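Local coordinates for putative type VI secretion protein (Escherichia coli, PDB 4HH5) that is the N-terminal domain of the type VI secretion ATPase ClpV1, a ClpA/ClpB-family protein that probably binds and hydrolyses ATP through its other domains, at residues A[38-43]-A[95-100]; A[27-32]-A[43-48]; A[56-61]-A[114-119]; A[10-15]-A[21-26]. All coordinates share one frame; numbering follows the deposited sequence.

Contact 1: A[38-43]-A[95-100]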
# COMPACT_ATOMS: atom_id res chain seq x y z
N ILE A 38 5.78 8.85 7.09
CA ILE A 38 4.66 8.24 6.37
C ILE A 38 4.95 6.74 6.38
O ILE A 38 5.94 6.29 5.79
CB ILE A 38 4.49 8.81 4.93
CG1 ILE A 38 4.41 10.35 4.93
CG2 ILE A 38 3.26 8.20 4.24
CD1 ILE A 38 4.96 11.04 3.71
N THR A 39 4.11 5.98 7.10
CA THR A 39 4.28 4.53 7.25
C THR A 39 3.37 3.73 6.30
O THR A 39 2.39 4.30 5.79
CB THR A 39 3.96 4.14 8.70
OG1 THR A 39 2.55 4.27 8.89
CG2 THR A 39 4.75 4.94 9.74
N PRO A 40 3.61 2.40 6.10
CA PRO A 40 2.69 1.60 5.26
C PRO A 40 1.28 1.59 5.83
O PRO A 40 0.34 1.49 5.06
CB PRO A 40 3.31 0.20 5.27
CG PRO A 40 4.73 0.40 5.67
CD PRO A 40 4.71 1.55 6.62
N GLU A 41 1.12 1.73 7.17
CA GLU A 41 -0.20 1.79 7.81
C GLU A 41 -0.96 3.03 7.35
O GLU A 41 -2.16 2.92 7.08
CB GLU A 41 -0.10 1.74 9.35
CG GLU A 41 0.34 0.40 9.91
CD GLU A 41 1.83 0.16 10.00
OE1 GLU A 41 2.63 0.95 9.44
OE2 GLU A 41 2.21 -0.84 10.65
N HIS A 42 -0.27 4.20 7.24
CA HIS A 42 -0.88 5.46 6.75
C HIS A 42 -1.37 5.25 5.31
O HIS A 42 -2.48 5.67 4.97
CB HIS A 42 0.12 6.63 6.77
CG HIS A 42 0.42 7.17 8.14
ND1 HIS A 42 1.66 6.97 8.73
CD2 HIS A 42 -0.33 7.95 8.95
CE1 HIS A 42 1.60 7.59 9.90
NE2 HIS A 42 0.43 8.21 10.07
N TRP A 43 -0.55 4.58 4.49
CA TRP A 43 -0.85 4.28 3.09
C TRP A 43 -2.03 3.32 2.97
O TRP A 43 -2.94 3.59 2.19
CB TRP A 43 0.39 3.70 2.40
CG TRP A 43 0.41 3.84 0.91
CD1 TRP A 43 -0.52 4.47 0.12
CD2 TRP A 43 1.42 3.36 0.02
NE1 TRP A 43 -0.14 4.40 -1.20
CE2 TRP A 43 1.06 3.73 -1.29
CE3 TRP A 43 2.63 2.66 0.22
CZ2 TRP A 43 1.86 3.45 -2.39
CZ3 TRP A 43 3.42 2.38 -0.88
CH2 TRP A 43 3.04 2.78 -2.17
N ASN A 95 9.82 2.89 2.21
CA ASN A 95 10.80 2.84 1.11
C ASN A 95 11.06 1.38 0.74
O ASN A 95 11.13 1.05 -0.43
CB ASN A 95 12.11 3.53 1.49
CG ASN A 95 12.03 5.03 1.62
OD1 ASN A 95 11.44 5.73 0.79
ND2 ASN A 95 12.68 5.58 2.65
N ALA A 96 11.17 0.50 1.76
CA ALA A 96 11.36 -0.95 1.60
C ALA A 96 10.14 -1.60 0.93
O ALA A 96 10.32 -2.38 0.01
CB ALA A 96 11.63 -1.59 2.95
N LEU A 97 8.90 -1.26 1.37
CA LEU A 97 7.66 -1.79 0.79
C LEU A 97 7.53 -1.37 -0.68
O LEU A 97 7.22 -2.21 -1.52
CB LEU A 97 6.42 -1.35 1.59
CG LEU A 97 5.03 -1.71 0.99
CD1 LEU A 97 4.74 -3.21 1.13
CD2 LEU A 97 3.92 -0.91 1.66
N LEU A 98 7.82 -0.10 -0.99
CA LEU A 98 7.76 0.47 -2.34
C LEU A 98 8.70 -0.26 -3.29
O LEU A 98 8.30 -0.65 -4.38
CB LEU A 98 8.18 1.95 -2.26
CG LEU A 98 7.60 3.00 -3.22
CD1 LEU A 98 6.66 2.43 -4.28
CD2 LEU A 98 6.95 4.10 -2.45
N LYS A 99 9.95 -0.43 -2.88
CA LYS A 99 11.03 -1.08 -3.62
C LYS A 99 10.72 -2.56 -3.86
O LYS A 99 10.88 -3.04 -4.98
CB LYS A 99 12.34 -0.84 -2.84
CG LYS A 99 13.48 -1.81 -2.99
CD LYS A 99 14.66 -1.31 -2.17
CE LYS A 99 15.69 -2.37 -1.91
NZ LYS A 99 16.77 -1.86 -1.02
N GLN A 100 10.23 -3.26 -2.82
CA GLN A 100 9.86 -4.67 -2.95
C GLN A 100 8.64 -4.89 -3.83
O GLN A 100 8.60 -5.86 -4.59
CB GLN A 100 9.73 -5.34 -1.59
CG GLN A 100 11.12 -5.59 -0.98
CD GLN A 100 11.10 -6.26 0.36
OE1 GLN A 100 10.14 -6.16 1.12
NE2 GLN A 100 12.19 -6.95 0.68
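The hydrophobic core of the mainly helical Clp N-terminal domain includes this contact, where Trp43 and Pro40 of helix 40-50 meet Leu97 and Leu98 of helix 92-107. All four touching residues are buried. The two backbones come nearest at Pro40 and Leu97, with CA atoms 7.5 Å apart. One methyl, Leu97 CD2, touches two partners. It lies 3.8 Å from Pro40 CB and 4.1 Å from Trp43 CE3. Leu97 reaches them because CG is anti to the backbone N (chi1 173°). Leu98 starts off to the side, but its end turns in. The indole and the Leu98 side chain cross at about a right angle. Both leucine methyls approach the indole obliquely. The indole nitrogen, Trp43 NE1, is satisfied by Cys19 O on helix 17-32, which ties the ring to a third helix. Leu94, one turn before Leu98, also packs on Pro40 and Trp43. At the N-terminus of helix 40-50, Thr39 and His42 form a capping box. Thr39 N bonds to His42 ND1 at 3.1 Å, near the imidazole plane. At the far end of the indole, Trp43 CH2 lies 4.1 Å from Leu98 CD2.

Contact 2: A[27-32]-A[43-48]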
# COMPACT_ATOMS: atom_id res chain seq x y z
N ALA A 27 0.44 11.24 3.09
CA ALA A 27 1.35 12.36 3.36
C ALA A 27 0.56 13.55 3.93
O ALA A 27 1.03 14.18 4.88
CB ALA A 27 2.07 12.78 2.09
N SER A 28 -0.65 13.83 3.38
CA SER A 28 -1.52 14.91 3.86
C SER A 28 -2.01 14.63 5.28
O SER A 28 -1.98 15.53 6.12
CB SER A 28 -2.72 15.11 2.93
OG SER A 28 -2.29 15.62 1.68
N LEU A 29 -2.39 13.36 5.57
CA LEU A 29 -2.85 12.94 6.89
C LEU A 29 -1.73 13.10 7.93
O LEU A 29 -1.98 13.63 9.02
CB LEU A 29 -3.41 11.51 6.83
CG LEU A 29 -3.65 10.76 8.15
CD1 LEU A 29 -4.86 11.31 8.91
CD2 LEU A 29 -3.84 9.27 7.88
N CYS A 30 -0.49 12.71 7.57
CA CYS A 30 0.69 12.86 8.43
C CYS A 30 0.94 14.32 8.77
O CYS A 30 1.27 14.62 9.91
CB CYS A 30 1.92 12.24 7.77
SG CYS A 30 1.98 10.44 7.87
N GLN A 31 0.79 15.22 7.76
CA GLN A 31 0.98 16.67 7.91
C GLN A 31 -0.03 17.24 8.90
O GLN A 31 0.38 17.97 9.80
CB GLN A 31 0.89 17.38 6.55
CG GLN A 31 1.60 18.72 6.52
CD GLN A 31 1.76 19.28 5.13
OE1 GLN A 31 1.46 20.44 4.86
NE2 GLN A 31 2.28 18.47 4.20
N THR A 32 -1.34 16.87 8.78
CA THR A 32 -2.41 17.34 9.69
C THR A 32 -2.16 16.92 11.14
O THR A 32 -2.66 17.58 12.05
CB THR A 32 -3.82 16.88 9.25
OG1 THR A 32 -3.93 15.47 9.39
CG2 THR A 32 -4.20 17.34 7.85
N TRP A 43 -0.55 4.58 4.49
CA TRP A 43 -0.85 4.28 3.09
C TRP A 43 -2.03 3.32 2.97
O TRP A 43 -2.94 3.59 2.19
CB TRP A 43 0.39 3.70 2.40
CG TRP A 43 0.41 3.84 0.91
CD1 TRP A 43 -0.52 4.47 0.12
CD2 TRP A 43 1.42 3.36 0.02
NE1 TRP A 43 -0.14 4.40 -1.20
CE2 TRP A 43 1.06 3.73 -1.29
CE3 TRP A 43 2.63 2.66 0.22
CZ2 TRP A 43 1.86 3.45 -2.39
CZ3 TRP A 43 3.42 2.38 -0.88
CH2 TRP A 43 3.04 2.78 -2.17
N LEU A 44 -2.03 2.21 3.74
CA LEU A 44 -3.12 1.21 3.71
C LEU A 44 -4.46 1.83 4.11
O LEU A 44 -5.47 1.53 3.48
CB LEU A 44 -2.81 -0.03 4.57
CG LEU A 44 -1.69 -0.95 4.06
CD1 LEU A 44 -1.15 -1.82 5.17
CD2 LEU A 44 -2.16 -1.83 2.89
N LEU A 45 -4.45 2.72 5.11
CA LEU A 45 -5.65 3.43 5.57
C LEU A 45 -6.25 4.19 4.39
O LEU A 45 -7.44 4.06 4.12
CB LEU A 45 -5.27 4.39 6.71
CG LEU A 45 -6.41 5.15 7.41
CD1 LEU A 45 -6.14 5.25 8.87
CD2 LEU A 45 -6.55 6.56 6.86
N LYS A 46 -5.43 4.97 3.67
CA LYS A 46 -5.86 5.77 2.53
C LYS A 46 -6.24 4.94 1.33
O LYS A 46 -7.17 5.32 0.62
CB LYS A 46 -4.86 6.88 2.19
CG LYS A 46 -4.87 8.01 3.22
CD LYS A 46 -6.08 8.93 3.03
CE LYS A 46 -6.34 9.78 4.25
NZ LYS A 46 -7.59 10.56 4.10
N LEU A 47 -5.57 3.79 1.13
CA LEU A 47 -5.95 2.88 0.05
C LEU A 47 -7.37 2.34 0.30
O LEU A 47 -8.22 2.41 -0.59
CB LEU A 47 -4.94 1.72 -0.10
CG LEU A 47 -3.60 2.05 -0.78
CD1 LEU A 47 -2.56 0.98 -0.46
CD2 LEU A 47 -3.76 2.16 -2.31
N LEU A 48 -7.63 1.85 1.53
CA LEU A 48 -8.94 1.33 1.93
C LEU A 48 -9.99 2.43 1.94
O LEU A 48 -11.15 2.16 1.65
CB LEU A 48 -8.88 0.61 3.29
CG LEU A 48 -8.00 -0.64 3.38
CD1 LEU A 48 -7.95 -1.15 4.80
CD2 LEU A 48 -8.48 -1.76 2.44
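The helical segments 27-32 and 43-48 come nearest at Leu29 and Lys46, whose CA atoms are 8.9 Å apart, so side chains alone fill the gap. Leu29 carries the contact on its side and is touched by two residues of the other helix. Its CG stands anti to the backbone N (chi1 166°), and this sends the branched end toward helix 40-50. There Leu29 CD2 meets Leu45 CD2 at 4.0 Å, methyl against methyl. The two leucine side chains cross at about a right angle. Lys46 comes in beside them with its aliphatic chain. Its methylene carbon Lys46 CE lies 4.3 Å from Leu29 CB, a loose approach near the base of the leucine. The charged end has a different partner, since Lys46 NZ forms a salt bridge with Glu49 one turn later on the same helix. The lysine therefore lends carbon to the interface while its ammonium group is paired with a carboxylate.

The contact joins consecutive helices of the Clp N-terminal domain, helix 17-32 and helix 40-50, which are linked by a short connection containing strand 37-38. Helix 66-78 adds to the same apolar patch, with Leu77 on Leu29 and Trp70 on Leu45. Leu45 is buried, whereas Leu29 and Lys46 are partly exposed, so the contact runs from the core toward the surface. Near the end of helix 17-32, the hydroxyl Thr32 OG1 donates to Leu29 O at 2.7 Å. The donor is tilted 23° from the carbonyl plane.

Contact 3: A[56-61]-A[114-119]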
# COMPACT_ATOMS: atom_id res chain seq x y z
N THR A 56 -9.79 -3.93 -1.71
CA THR A 56 -11.24 -4.00 -1.51
C THR A 56 -11.84 -5.20 -2.26
O THR A 56 -12.68 -5.90 -1.69
CB THR A 56 -11.91 -2.67 -1.90
OG1 THR A 56 -11.38 -1.65 -1.05
CG2 THR A 56 -13.44 -2.70 -1.78
N VAL A 57 -11.41 -5.43 -3.51
CA VAL A 57 -11.87 -6.56 -4.34
C VAL A 57 -11.54 -7.90 -3.64
O VAL A 57 -12.40 -8.79 -3.56
CB VAL A 57 -11.29 -6.47 -5.78
CG1 VAL A 57 -11.52 -7.76 -6.57
CG2 VAL A 57 -11.88 -5.27 -6.53
N LEU A 58 -10.32 -8.03 -3.12
CA LEU A 58 -9.87 -9.23 -2.41
C LEU A 58 -10.62 -9.43 -1.10
O LEU A 58 -11.08 -10.55 -0.83
CB LEU A 58 -8.34 -9.20 -2.21
CG LEU A 58 -7.51 -9.26 -3.50
CD1 LEU A 58 -6.07 -8.89 -3.24
CD2 LEU A 58 -7.61 -10.61 -4.19
N GLY A 59 -10.83 -8.33 -0.36
CA GLY A 59 -11.60 -8.32 0.88
C GLY A 59 -13.02 -8.81 0.68
O GLY A 59 -13.53 -9.62 1.46
N ARG A 60 -13.66 -8.35 -0.41
CA ARG A 60 -15.01 -8.76 -0.78
C ARG A 60 -15.03 -10.24 -1.19
O ARG A 60 -15.87 -11.00 -0.70
CB ARG A 60 -15.56 -7.85 -1.90
CG ARG A 60 -16.96 -8.26 -2.39
CD ARG A 60 -17.64 -7.22 -3.25
NE ARG A 60 -17.00 -7.09 -4.57
CZ ARG A 60 -16.29 -6.04 -4.95
NH1 ARG A 60 -16.11 -5.01 -4.13
NH2 ARG A 60 -15.75 -6.01 -6.17
N ARG A 61 -14.09 -10.65 -2.05
CA ARG A 61 -14.01 -12.05 -2.51
C ARG A 61 -13.78 -13.06 -1.37
O ARG A 61 -14.39 -14.14 -1.36
CB ARG A 61 -12.91 -12.20 -3.57
CG ARG A 61 -12.87 -13.59 -4.19
CD ARG A 61 -13.21 -13.52 -5.66
NE ARG A 61 -13.78 -14.76 -6.18
CZ ARG A 61 -13.08 -15.85 -6.48
NH1 ARG A 61 -13.69 -16.92 -6.97
NH2 ARG A 61 -11.77 -15.88 -6.26
N ARG A 114 0.66 -1.52 -8.56
CA ARG A 114 -0.73 -1.46 -8.10
C ARG A 114 -0.80 -1.99 -6.68
O ARG A 114 0.19 -2.55 -6.20
CB ARG A 114 -1.70 -2.14 -9.08
CG ARG A 114 -1.43 -3.58 -9.39
CD ARG A 114 -2.20 -4.01 -10.63
NE ARG A 114 -3.63 -4.16 -10.36
CZ ARG A 114 -4.51 -4.57 -11.26
NH1 ARG A 114 -4.12 -4.88 -12.49
NH2 ARG A 114 -5.79 -4.70 -10.93
N SER A 115 -1.95 -1.81 -5.98
CA SER A 115 -2.04 -2.25 -4.58
C SER A 115 -1.81 -3.74 -4.36
O SER A 115 -1.27 -4.11 -3.32
CB SER A 115 -3.29 -1.74 -3.88
OG SER A 115 -4.47 -2.30 -4.45
N VAL A 116 -2.15 -4.59 -5.35
CA VAL A 116 -1.90 -6.04 -5.24
C VAL A 116 -0.39 -6.33 -5.13
O VAL A 116 -0.03 -7.31 -4.48
CB VAL A 116 -2.60 -6.89 -6.33
CG1 VAL A 116 -1.92 -6.74 -7.70
CG2 VAL A 116 -2.68 -8.36 -5.92
N HIS A 117 0.47 -5.48 -5.73
CA HIS A 117 1.94 -5.64 -5.66
C HIS A 117 2.43 -5.24 -4.28
O HIS A 117 3.36 -5.87 -3.77
CB HIS A 117 2.67 -4.84 -6.76
CG HIS A 117 2.24 -5.22 -8.14
ND1 HIS A 117 1.98 -4.26 -9.10
CD2 HIS A 117 2.04 -6.45 -8.68
CE1 HIS A 117 1.63 -4.92 -10.19
NE2 HIS A 117 1.64 -6.24 -9.98
N LEU A 118 1.80 -4.23 -3.67
CA LEU A 118 2.11 -3.81 -2.30
C LEU A 118 1.68 -4.95 -1.37
O LEU A 118 2.39 -5.25 -0.41
CB LEU A 118 1.34 -2.53 -1.91
CG LEU A 118 1.57 -1.28 -2.80
CD1 LEU A 118 0.59 -0.16 -2.42
CD2 LEU A 118 2.99 -0.76 -2.67
N LEU A 119 0.56 -5.63 -1.70
CA LEU A 119 0.07 -6.76 -0.91
C LEU A 119 1.01 -7.95 -1.05
O LEU A 119 1.34 -8.59 -0.05
CB LEU A 119 -1.38 -7.12 -1.27
CG LEU A 119 -2.03 -8.15 -0.36
CD1 LEU A 119 -2.16 -7.62 1.07
CD2 LEU A 119 -3.38 -8.54 -0.89
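Leu58 points from helix 54-61 toward helix 115-124, and its CB leads into the gap between them. CG is anti to the carbonyl carbon (chi1 -65°) and carries CD1 across to the other segment. CD1 is the atom that touches. It meets Leu119 CD2 at 3.6 Å, and the two leucines reach toward each other tip to tip. The same Leu58 CD1 also lies 4.4 Å from Val116 CG2, a looser approach. Val116 and Leu119 are three residues apart, so they present neighbouring methyl groups on one side of their helix. The backbones stay well apart, with 9.0 Å between the CA atoms of Leu58 and Val116.

This is apolar helix-to-helix packing within the Clp N-terminal domain. Leu145 of helix 142-147 touches Leu58, Val116 and Leu119, adding a third helix to the buried cluster. A polar link runs between the same two helices: Arg114 NE forms a salt bridge with Asp54, which also accepts a hydrogen bond from Val116 N. Arg114 is the N-cap residue of helix 115-124. Its backbone nitrogen, Arg114 N, bonds to His117 ND1 at 3.1 Å, approaching 29° out of the imidazole plane.

Contact 4: A[10-15]-A[21-26]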
# COMPACT_ATOMS: atom_id res chain seq x y z
N ALA A 10 12.02 7.54 -9.33
CA ALA A 10 11.54 6.67 -10.42
C ALA A 10 10.51 5.66 -9.89
O ALA A 10 9.52 5.37 -10.55
CB ALA A 10 12.70 5.95 -11.07
N LEU A 11 10.76 5.16 -8.67
CA LEU A 11 9.92 4.22 -7.94
C LEU A 11 8.54 4.87 -7.70
O LEU A 11 7.52 4.25 -7.99
CB LEU A 11 10.63 3.92 -6.60
CG LEU A 11 10.59 2.53 -6.01
CD1 LEU A 11 11.47 1.56 -6.81
CD2 LEU A 11 11.10 2.58 -4.58
N LEU A 12 8.52 6.13 -7.23
CA LEU A 12 7.28 6.90 -7.01
C LEU A 12 6.52 7.12 -8.32
O LEU A 12 5.29 7.02 -8.33
CB LEU A 12 7.57 8.26 -6.35
CG LEU A 12 8.07 8.25 -4.92
CD1 LEU A 12 8.35 9.65 -4.45
CD2 LEU A 12 7.07 7.57 -3.97
N ARG A 13 7.25 7.38 -9.43
CA ARG A 13 6.63 7.55 -10.75
C ARG A 13 6.02 6.25 -11.30
O ARG A 13 5.18 6.31 -12.20
CB ARG A 13 7.63 8.13 -11.76
CG ARG A 13 8.01 9.58 -11.48
CD ARG A 13 8.69 10.24 -12.68
NE ARG A 13 9.83 9.48 -13.22
CZ ARG A 13 11.05 9.47 -12.70
NH1 ARG A 13 11.32 10.15 -11.59
NH2 ARG A 13 12.01 8.76 -13.27
N ARG A 14 6.45 5.09 -10.78
CA ARG A 14 5.92 3.80 -11.24
C ARG A 14 4.56 3.46 -10.62
O ARG A 14 3.84 2.62 -11.16
CB ARG A 14 6.93 2.69 -10.99
CG ARG A 14 7.93 2.59 -12.13
CD ARG A 14 9.16 1.87 -11.69
NE ARG A 14 10.24 2.02 -12.66
CZ ARG A 14 11.52 2.14 -12.32
NH1 ARG A 14 11.88 2.11 -11.04
NH2 ARG A 14 12.45 2.28 -13.25
N LEU A 15 4.22 4.10 -9.50
CA LEU A 15 2.92 3.89 -8.85
C LEU A 15 1.80 4.26 -9.81
O LEU A 15 1.89 5.29 -10.50
CB LEU A 15 2.78 4.76 -7.60
CG LEU A 15 3.67 4.41 -6.41
CD1 LEU A 15 3.64 5.52 -5.38
CD2 LEU A 15 3.26 3.07 -5.79
N ARG A 21 -2.34 8.57 -5.51
CA ARG A 21 -3.38 9.39 -4.85
C ARG A 21 -3.45 9.03 -3.35
O ARG A 21 -3.50 9.93 -2.51
CB ARG A 21 -4.74 9.13 -5.52
CG ARG A 21 -5.84 10.12 -5.19
CD ARG A 21 -7.01 9.94 -6.16
NE ARG A 21 -8.03 9.03 -5.64
CZ ARG A 21 -8.49 7.95 -6.27
NH1 ARG A 21 -8.01 7.62 -7.47
NH2 ARG A 21 -9.43 7.20 -5.72
N ALA A 22 -3.43 7.72 -3.02
CA ALA A 22 -3.46 7.24 -1.64
C ALA A 22 -2.18 7.62 -0.89
O ALA A 22 -2.25 7.95 0.30
CB ALA A 22 -3.66 5.73 -1.60
N LEU A 23 -1.02 7.59 -1.58
CA LEU A 23 0.25 7.97 -0.93
C LEU A 23 0.26 9.48 -0.61
O LEU A 23 0.72 9.86 0.46
CB LEU A 23 1.48 7.54 -1.76
CG LEU A 23 2.87 7.74 -1.10
CD1 LEU A 23 2.98 7.02 0.26
CD2 LEU A 23 3.96 7.23 -2.01
N GLU A 24 -0.32 10.30 -1.50
CA GLU A 24 -0.48 11.74 -1.30
C GLU A 24 -1.43 11.98 -0.12
O GLU A 24 -1.15 12.84 0.71
CB GLU A 24 -1.02 12.44 -2.56
CG GLU A 24 -0.07 12.38 -3.73
N GLY A 25 -2.52 11.21 -0.06
CA GLY A 25 -3.49 11.25 1.04
C GLY A 25 -2.84 10.91 2.38
O GLY A 25 -3.11 11.59 3.38
N ALA A 26 -1.96 9.88 2.39
CA ALA A 26 -1.22 9.46 3.59
C ALA A 26 -0.26 10.57 4.05
O ALA A 26 -0.17 10.83 5.26
CB ALA A 26 -0.45 8.18 3.30
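Two successive helices at the start of the chain, 2-14 and 17-32, joined by a short link, meet here as Leu12 and Leu15 pack on Leu23. Leu23 is the shared partner. Its CG is anti to the backbone N (chi1 -173°), and its methyl CD2 reaches both leucines of the first segment. Leu23 CD2 lies 3.7 Å from Leu12 CD2 and 3.8 Å from Leu15 CD1. At each meeting the side chains cross at about a right angle. Leu12 leaves its backbone beside the gap rather than straight into it, and its end then comes nearer. Leu15, in the link between the helices, points toward the second segment. The two segments have their nearest CA atoms at Leu15 and Arg21, 9.3 Å apart, so the apolar ends do the joining. Leu15 is buried, while Leu12 and Leu23 are partly exposed.

The cluster continues into the core. Trp43 of helix 40-50 touches both Leu15 and Leu23, and Leu98 of helix 92-107 touches Leu12 and Leu15. Close by, Arg14 makes a cation-pi contact with Trp102, which adds another tie from Arg14 to helix 92-107. The arrangement is leucine packing, methyl to methyl, between two consecutive, steeply angled helices joined by a short link, as part of the mainly helical Clp N-terminal domain.

How the contacts relate
All four contacts lie in one Clp N-terminal domain. Contact 4 comes first along the chain and closes before the others open. Contacts 1 and 2 share helix 40-50, and their segments alternate in sequence. Trp43 falls in both ranges, though it touches the partner segment only in contact 1. Contacts 2 and 4 share helix 17-32. Contacts 1, 2 and 4 touch one another, with centres about 10 to 11 Å apart. Contact 3 is more distant, its centre about 15 Å from that of contact 1, but Leu118 packs on Trp43 and connects them. Contacts 1 and 3 join helices far apart in sequence, whereas contacts 2 and 4 join successive ones. Together they tie the early and later helices into one compact domain.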